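Local coordinates for glycerol uptake operon antiterminator-related protein (Thermotoga maritima, PDB 1VKF) that is of unknown precise function but belongs to the glycerol-3-phosphate responsive antiterminator family and probably takes part in transcriptional control of glycerol uptake, at residues A[20-25]-A[36-41]; A[59-64]-A[82-87]; A[88-93]-A[108-113]. All coordinates share one frame; numbering follows the deposited sequence.

Interaction 1: A[20-25]-A[36-41]; sequences ALWDMD and FLLKSD
Two neighbouring parallel strands of a barrel wall meet where the first of them ends, Ala20 beside Phe36 and Leu21 beside Leu37. The backbone of Leu21 works in both directions. Its N donates to Phe36 O at 3.0 Å, and its O accepts from Leu38 N at 2.9 Å, both bonds nearly straight. Phe36 O is approached a second time by the CA-H of Ala20, in a C-H...O contact that reinforces the pairing.

Ala20 and Phe36 turn their side chains to the inside of the barrel, whereas Leu21 and Leu37 face the surrounding helices, where Leu21 also meets Leu52, Arg179 and Trp182. Strand 16-21 ends after Leu21, while strand 34-41 is broken at Leu38 and Lys39 before it resumes, and here the main side-chain contact follows. The Trp22 indole lies flat against Leu38, whose CB sits 3.7 Å from the centroid of the six-membered ring and only 2° off its normal. Leu38 CD1 lies on the same side, just outside the rim, 3.7 Å from Trp22 CZ2 and the same 3.7 Å from Ala20 CB, so that this methyl touches both the indole and Ala20. The CG of Trp22 stands anti to its carbonyl carbon (chi1 -81°), which helps bring back across Leu38 a side chain that sets out away from it. Lys39 CB approaches Trp22 CE3 obliquely, and the extended lysine chain then leads off. The buried Lys39 N has no partner in the model.

On the helix side, Met24, a selenomethionine bent at chi2 and chi3, crosses Leu37 at about a right angle, SE to CD1 4.0 Å, while also touching His48 and Ile51. Trp22 NE1 is hydrogen-bonded to a bound citrate, probably from the crystallisation liquor. Residues gathered just past the C-terminal strand ends in this way form the mouth of a TIM barrel, the usual place for its pocket.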
# COMPACT_ATOMS: atom_id res chain seq x y z
N ALA A 20 -3.62 7.77 -1.59
CA ALA A 20 -3.55 7.47 -0.15
C ALA A 20 -4.55 8.38 0.59
O ALA A 20 -4.55 9.63 0.43
CB ALA A 20 -2.14 7.70 0.36
N LEU A 21 -5.36 7.75 1.45
CA LEU A 21 -6.33 8.44 2.23
C LEU A 21 -6.04 8.27 3.71
O LEU A 21 -5.91 7.16 4.21
CB LEU A 21 -7.74 7.92 1.94
CG LEU A 21 -8.31 8.33 0.57
CD1 LEU A 21 -9.74 7.90 0.54
CD2 LEU A 21 -8.15 9.82 0.29
N TRP A 22 -5.98 9.41 4.42
CA TRP A 22 -5.76 9.38 5.89
C TRP A 22 -7.04 9.65 6.66
O TRP A 22 -7.14 9.35 7.85
CB TRP A 22 -4.71 10.41 6.27
CG TRP A 22 -3.36 9.91 6.05
CD1 TRP A 22 -2.49 10.29 5.04
CD2 TRP A 22 -2.68 8.91 6.80
NE1 TRP A 22 -1.31 9.59 5.15
CE2 TRP A 22 -1.40 8.74 6.23
CE3 TRP A 22 -3.02 8.12 7.93
CZ2 TRP A 22 -0.47 7.82 6.72
CZ3 TRP A 22 -2.09 7.26 8.43
CH2 TRP A 22 -0.83 7.09 7.82
N ASP A 23 -7.98 10.29 6.03
CA ASP A 23 -9.26 10.40 6.67
C ASP A 23 -10.37 10.51 5.65
O ASP A 23 -10.13 10.74 4.46
CB ASP A 23 -9.30 11.54 7.71
CG ASP A 23 -9.67 12.85 7.10
OD1 ASP A 23 -9.01 13.16 6.11
OD2 ASP A 23 -10.60 13.60 7.52
N MSE A 24 -11.57 10.28 6.15
CA MSE A 24 -12.74 10.02 5.34
C MSE A 24 -13.82 11.08 5.52
O MSE A 24 -14.94 10.93 5.03
CB MSE A 24 -13.30 8.65 5.73
CG MSE A 24 -12.39 7.54 5.31
SE MSE A 24 -12.26 7.35 3.35
CE MSE A 24 -14.20 7.11 2.88
N ASP A 25 -13.51 12.14 6.24
CA ASP A 25 -14.52 13.18 6.49
C ASP A 25 -14.54 14.09 5.28
O ASP A 25 -15.59 14.25 4.65
CB ASP A 25 -14.24 13.95 7.79
CG ASP A 25 -15.43 14.84 8.23
OD1 ASP A 25 -16.12 15.43 7.37
OD2 ASP A 25 -15.76 15.01 9.43
N PHE A 36 -5.31 3.50 -1.35
CA PHE A 36 -4.80 2.90 -0.13
C PHE A 36 -5.39 3.62 1.04
O PHE A 36 -5.14 4.80 1.23
CB PHE A 36 -3.27 2.98 -0.10
CG PHE A 36 -2.56 2.02 -0.98
CD1 PHE A 36 -3.22 1.17 -1.82
CD2 PHE A 36 -1.17 2.02 -1.00
CE1 PHE A 36 -2.51 0.25 -2.57
CE2 PHE A 36 -0.48 1.13 -1.76
CZ PHE A 36 -1.14 0.27 -2.55
N LEU A 37 -6.26 2.96 1.81
CA LEU A 37 -6.88 3.58 2.99
C LEU A 37 -5.96 3.33 4.17
O LEU A 37 -5.76 2.20 4.61
CB LEU A 37 -8.24 2.94 3.26
CG LEU A 37 -9.00 3.45 4.46
CD1 LEU A 37 -9.24 4.92 4.40
CD2 LEU A 37 -10.29 2.65 4.60
N LEU A 38 -5.33 4.39 4.65
CA LEU A 38 -4.22 4.25 5.57
C LEU A 38 -4.58 4.39 7.04
O LEU A 38 -3.73 4.10 7.90
CB LEU A 38 -3.12 5.25 5.22
CG LEU A 38 -2.54 5.04 3.82
CD1 LEU A 38 -1.41 6.03 3.63
CD2 LEU A 38 -2.02 3.62 3.59
N LYS A 39 -5.82 4.77 7.31
CA LYS A 39 -6.33 4.77 8.68
C LYS A 39 -7.83 4.57 8.66
O LYS A 39 -8.56 5.12 7.83
CB LYS A 39 -6.01 6.12 9.35
CG LYS A 39 -6.39 6.23 10.84
CD LYS A 39 -6.09 7.63 11.42
CE LYS A 39 -6.37 7.64 12.91
NZ LYS A 39 -5.87 8.87 13.55
N SER A 40 -8.31 3.80 9.61
CA SER A 40 -9.74 3.65 9.81
C SER A 40 -9.91 3.14 11.23
O SER A 40 -9.00 3.22 12.05
CB SER A 40 -10.37 2.68 8.74
OG SER A 40 -11.79 2.59 8.88
N ASP A 41 -11.06 2.53 11.50
CA ASP A 41 -11.31 1.87 12.80
C ASP A 41 -12.30 0.73 12.55
O ASP A 41 -13.01 0.69 11.55
CB ASP A 41 -11.71 2.85 13.91
CG ASP A 41 -13.08 3.47 13.74
OD1 ASP A 41 -14.10 2.76 13.78
OD2 ASP A 41 -13.19 4.68 13.59

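Interaction 2: A[59-64]-A[82-87]; sequences VFVDMD and AGADGI
Phe60 lays the face of its ring over a glycine: Gly86 CA stands 3.9 Å from the ring centroid, 24° off the normal and displaced toward the rim. A CB on Gly86 would lie only 2.3 Å from Phe60 CE2, a clash, so the ring takes up the room that a side chain would need. The CG of Phe60 is anti to its carbonyl carbon (chi1 -76°), and CD2 reaches on to the Gly86 carbonyl carbon and to Ile87 N. Ile87 O lies in the ring plane at the edge, and the ring also meets Phe14 edge-to-face.

At the start of the pairing Asp85 grips Val59 from two directions. Its OD2 accepts from Val59 N at 2.9 Å through the anti lone pair, and its own N donates to Val59 O at 2.8 Å. Gly86 N adds a weak bond to the same oxygen. OD2 also forms a salt bridge with Lys53, which probably helps offset its charge in this partly buried place.

Strand 58-62, helix 73-82 and strand 86-89 make a beta-alpha-beta crossover of the TIM barrel, and Gly83 ends the helix in a Schellman motif before the chain turns into the second strand. There the parallel register settles, with Val61 N bonded to Gly86 O at 3.0 Å and Ile87 CA-H leaning on Val61 O. On the side facing the helices, Val61 CG2 meets Ala84 CB at 3.7 Å, with Val79 packed against both residues. Met63, a selenomethionine whose CG lies between the backbone N and the carbonyl carbon (chi1 70°), brings SE to Ile87 CD1 at 4.0 Å. At the strand end, Asp62 OD1 accepts from Asp64 N in an Asx turn, met on its anti side and somewhat out of the carboxylate plane.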
# COMPACT_ATOMS: atom_id res chain seq x y z
N VAL A 59 -9.58 -0.89 -3.51
CA VAL A 59 -9.16 -0.38 -2.21
C VAL A 59 -8.35 -1.42 -1.43
O VAL A 59 -8.83 -2.51 -1.17
CB VAL A 59 -10.35 0.11 -1.33
CG1 VAL A 59 -9.86 0.74 -0.04
CG2 VAL A 59 -11.22 1.07 -2.08
N PHE A 60 -7.11 -1.05 -1.10
CA PHE A 60 -6.29 -1.79 -0.16
C PHE A 60 -6.30 -1.04 1.17
O PHE A 60 -6.33 0.21 1.24
CB PHE A 60 -4.84 -1.98 -0.70
CG PHE A 60 -4.72 -3.01 -1.74
CD1 PHE A 60 -5.33 -2.85 -2.98
CD2 PHE A 60 -3.99 -4.10 -1.47
CE1 PHE A 60 -5.21 -3.85 -3.94
CE2 PHE A 60 -3.84 -5.12 -2.45
CZ PHE A 60 -4.47 -4.98 -3.65
N VAL A 61 -6.42 -1.81 2.25
CA VAL A 61 -6.53 -1.24 3.57
C VAL A 61 -5.25 -1.56 4.34
O VAL A 61 -4.83 -2.70 4.40
CB VAL A 61 -7.69 -1.87 4.36
CG1 VAL A 61 -7.72 -1.39 5.80
CG2 VAL A 61 -8.98 -1.48 3.68
N ASP A 62 -4.65 -0.56 4.96
CA ASP A 62 -3.51 -0.80 5.87
C ASP A 62 -4.06 -1.30 7.19
O ASP A 62 -4.52 -0.54 8.03
CB ASP A 62 -2.70 0.46 6.12
CG ASP A 62 -1.45 0.18 6.94
OD1 ASP A 62 -1.42 -0.85 7.64
OD2 ASP A 62 -0.45 0.93 6.95
N MSE A 63 -4.07 -2.61 7.33
CA MSE A 63 -4.71 -3.28 8.43
C MSE A 63 -3.99 -2.96 9.75
O MSE A 63 -4.59 -2.97 10.84
CB MSE A 63 -4.84 -4.76 8.16
CG MSE A 63 -3.55 -5.47 8.17
SE MSE A 63 -3.78 -7.39 7.89
CE MSE A 63 -4.48 -7.85 9.74
N ASP A 64 -2.72 -2.53 9.65
CA ASP A 64 -1.99 -2.19 10.86
C ASP A 64 -2.45 -0.90 11.51
O ASP A 64 -2.08 -0.64 12.66
CB ASP A 64 -0.49 -2.01 10.55
CG ASP A 64 0.15 -3.20 9.90
OD1 ASP A 64 -0.34 -4.35 9.95
OD2 ASP A 64 1.27 -3.04 9.33
N ALA A 82 -15.40 -6.60 5.38
CA ALA A 82 -15.78 -5.19 5.36
C ALA A 82 -15.81 -4.62 3.96
O ALA A 82 -16.35 -3.56 3.78
CB ALA A 82 -14.85 -4.35 6.24
N GLY A 83 -15.16 -5.30 3.00
CA GLY A 83 -15.24 -5.00 1.57
C GLY A 83 -13.93 -4.60 0.88
O GLY A 83 -13.93 -4.12 -0.26
N ALA A 84 -12.81 -4.84 1.55
CA ALA A 84 -11.50 -4.48 0.98
C ALA A 84 -11.13 -5.42 -0.14
O ALA A 84 -11.45 -6.60 -0.12
CB ALA A 84 -10.42 -4.50 2.08
N ASP A 85 -10.42 -4.87 -1.12
CA ASP A 85 -9.87 -5.68 -2.16
C ASP A 85 -8.58 -6.35 -1.78
O ASP A 85 -8.18 -7.37 -2.37
CB ASP A 85 -9.69 -4.86 -3.43
CG ASP A 85 -11.01 -4.37 -3.96
OD1 ASP A 85 -11.93 -5.20 -4.21
OD2 ASP A 85 -11.26 -3.15 -4.03
N GLY A 86 -7.90 -5.77 -0.82
CA GLY A 86 -6.66 -6.33 -0.31
C GLY A 86 -6.17 -5.60 0.93
O GLY A 86 -6.78 -4.65 1.44
N ILE A 87 -5.03 -6.07 1.44
CA ILE A 87 -4.45 -5.50 2.60
C ILE A 87 -3.03 -5.02 2.35
O ILE A 87 -2.34 -5.52 1.50
CB ILE A 87 -4.50 -6.45 3.81
CG1 ILE A 87 -3.66 -7.69 3.59
CG2 ILE A 87 -5.96 -6.86 4.16
CD1 ILE A 87 -2.33 -7.63 4.17

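Interaction 3: A[88-93]-A[108-113]; sequences ITIKPK and RFFALD
Thr89, which is paired with Arg108 through its backbone, has a hydroxyl gripped by three groups: OG1 accepts from Lys91 N at 3.1 Å in an ST turn and is hydrogen-bonded to Asp64 OD1 and Asn94 ND2. Across the contact, Arg108 N donates to Thr89 O at 2.9 Å, almost straight at 172° but tilted from the carbonyl plane. This bond ties the two strands of a beta-alpha-beta unit, strand 86-89, helix 92-100 and strand 105-110, as the first strand ends and Lys91 takes the N-cap position of the helix.

Ile90 CG1 is anti to the backbone N (chi1 -167°), and CD1 beyond it comes down over the centre of the Phe110 ring, 3.8 Å from the centroid. The same methyl touches Arg108 CB at 3.6 Å. Ile88 CG2 packs obliquely against Arg108 CG at 3.7 Å. Farther out, Arg108 NE forms a salt bridge with Glu133, and the side chain comes close to a bound citrate. An alanine in place of Arg108 would probably leave Glu133 without this mate and open a gap beside Ile88 CG2. Arg108 NH1 lies at the edge of the Phe110 ring, in its plane.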
# COMPACT_ATOMS: atom_id res chain seq x y z
N ILE A 88 -2.61 -4.09 3.18
CA ILE A 88 -1.24 -3.61 3.30
C ILE A 88 -0.82 -3.84 4.75
O ILE A 88 -1.61 -3.68 5.66
CB ILE A 88 -1.20 -2.10 3.06
CG1 ILE A 88 -1.60 -1.75 1.63
CG2 ILE A 88 0.19 -1.53 3.32
CD1 ILE A 88 -2.17 -0.38 1.51
N THR A 89 0.42 -4.25 4.95
CA THR A 89 0.89 -4.51 6.30
C THR A 89 2.43 -4.52 6.30
O THR A 89 3.03 -4.78 5.27
CB THR A 89 0.36 -5.90 6.80
OG1 THR A 89 0.76 -6.13 8.15
CG2 THR A 89 0.96 -7.07 6.02
N ILE A 90 3.01 -4.25 7.45
CA ILE A 90 4.47 -4.41 7.69
C ILE A 90 4.79 -5.77 8.31
O ILE A 90 5.96 -6.12 8.47
CB ILE A 90 4.99 -3.23 8.57
CG1 ILE A 90 6.54 -3.14 8.59
CG2 ILE A 90 4.54 -3.33 10.02
CD1 ILE A 90 7.13 -2.64 7.39
N LYS A 91 3.76 -6.52 8.73
CA LYS A 91 3.95 -7.80 9.45
C LYS A 91 3.97 -8.98 8.52
O LYS A 91 2.92 -9.31 7.96
CB LYS A 91 2.83 -8.03 10.47
CG LYS A 91 2.62 -6.90 11.49
CD LYS A 91 3.77 -6.75 12.48
CE LYS A 91 3.58 -5.54 13.38
NZ LYS A 91 4.72 -5.27 14.33
N PRO A 92 5.13 -9.63 8.32
CA PRO A 92 5.21 -10.81 7.45
C PRO A 92 4.18 -11.89 7.72
O PRO A 92 3.71 -12.51 6.76
CB PRO A 92 6.63 -11.36 7.72
CG PRO A 92 7.35 -10.23 8.22
CD PRO A 92 6.43 -9.33 8.94
N LYS A 93 3.83 -12.12 8.97
CA LYS A 93 2.83 -13.12 9.30
C LYS A 93 1.46 -12.76 8.72
O LYS A 93 0.74 -13.63 8.26
CB LYS A 93 2.73 -13.33 10.82
CG LYS A 93 4.04 -13.75 11.48
N ARG A 108 4.85 -3.78 3.25
CA ARG A 108 5.66 -2.57 3.43
C ARG A 108 7.11 -2.93 3.74
O ARG A 108 7.40 -3.97 4.36
CB ARG A 108 5.12 -1.71 4.54
CG ARG A 108 3.74 -1.12 4.31
CD ARG A 108 3.33 -0.11 5.41
NE ARG A 108 2.98 1.15 4.80
CZ ARG A 108 3.30 2.37 5.24
NH1 ARG A 108 3.96 2.54 6.36
NH2 ARG A 108 2.90 3.43 4.53
N PHE A 109 8.02 -2.05 3.31
CA PHE A 109 9.46 -2.26 3.35
C PHE A 109 10.07 -0.89 3.70
O PHE A 109 9.97 0.07 2.92
CB PHE A 109 9.86 -2.77 1.96
CG PHE A 109 11.33 -3.09 1.77
CD1 PHE A 109 12.32 -2.53 2.54
CD2 PHE A 109 11.69 -3.99 0.79
CE1 PHE A 109 13.64 -2.87 2.33
CE2 PHE A 109 13.02 -4.35 0.59
CZ PHE A 109 13.99 -3.78 1.35
N PHE A 110 10.68 -0.77 4.90
CA PHE A 110 11.27 0.47 5.33
C PHE A 110 12.77 0.42 4.92
O PHE A 110 13.59 -0.26 5.57
CB PHE A 110 11.17 0.60 6.86
CG PHE A 110 9.77 0.73 7.41
CD1 PHE A 110 8.70 1.14 6.63
CD2 PHE A 110 9.55 0.48 8.78
CE1 PHE A 110 7.42 1.27 7.20
CE2 PHE A 110 8.27 0.62 9.32
CZ PHE A 110 7.22 1.00 8.53
N ALA A 111 13.12 1.13 3.85
CA ALA A 111 14.45 1.06 3.23
C ALA A 111 15.37 2.13 3.87
O ALA A 111 15.63 3.21 3.30
CB ALA A 111 14.34 1.18 1.72
N LEU A 112 15.83 1.81 5.09
CA LEU A 112 16.49 2.76 5.95
C LEU A 112 18.01 2.79 5.76
O LEU A 112 18.61 3.84 5.88
CB LEU A 112 16.12 2.45 7.40
CG LEU A 112 14.64 2.73 7.76
CD1 LEU A 112 14.23 2.02 9.04
CD2 LEU A 112 14.46 4.23 7.84
N ASP A 113 18.61 1.63 5.49
CA ASP A 113 20.03 1.53 5.31
C ASP A 113 20.32 0.22 4.60
O ASP A 113 19.41 -0.53 4.30
CB ASP A 113 20.76 1.67 6.65
CG ASP A 113 20.33 0.71 7.71
OD1 ASP A 113 20.06 -0.48 7.43
OD2 ASP A 113 20.36 1.08 8.92

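Overall arrangement
The three contacts follow one another in series along the chain, none nested or crossed, and step round a single parallel sheet. Interaction 1 closes the helix-free connection from strand 16-21 to strand 34-41. Interaction 2 closes the loop through helix 73-82, and interaction 3 the next one, through helix 92-100. Strand 34-41 joins strand 58-62 between the first two, with Leu37 N bonded to Phe60 O and Leu37 O to Asp62 N. Strand 86-89 serves both later contacts, whose link is strengthened by Asp64 OD2 bonding to Ile90 N. Inside the barrel, Ile88 CD1 touches both Phe36 and Phe60, so side chains of all three interactions meet in its core.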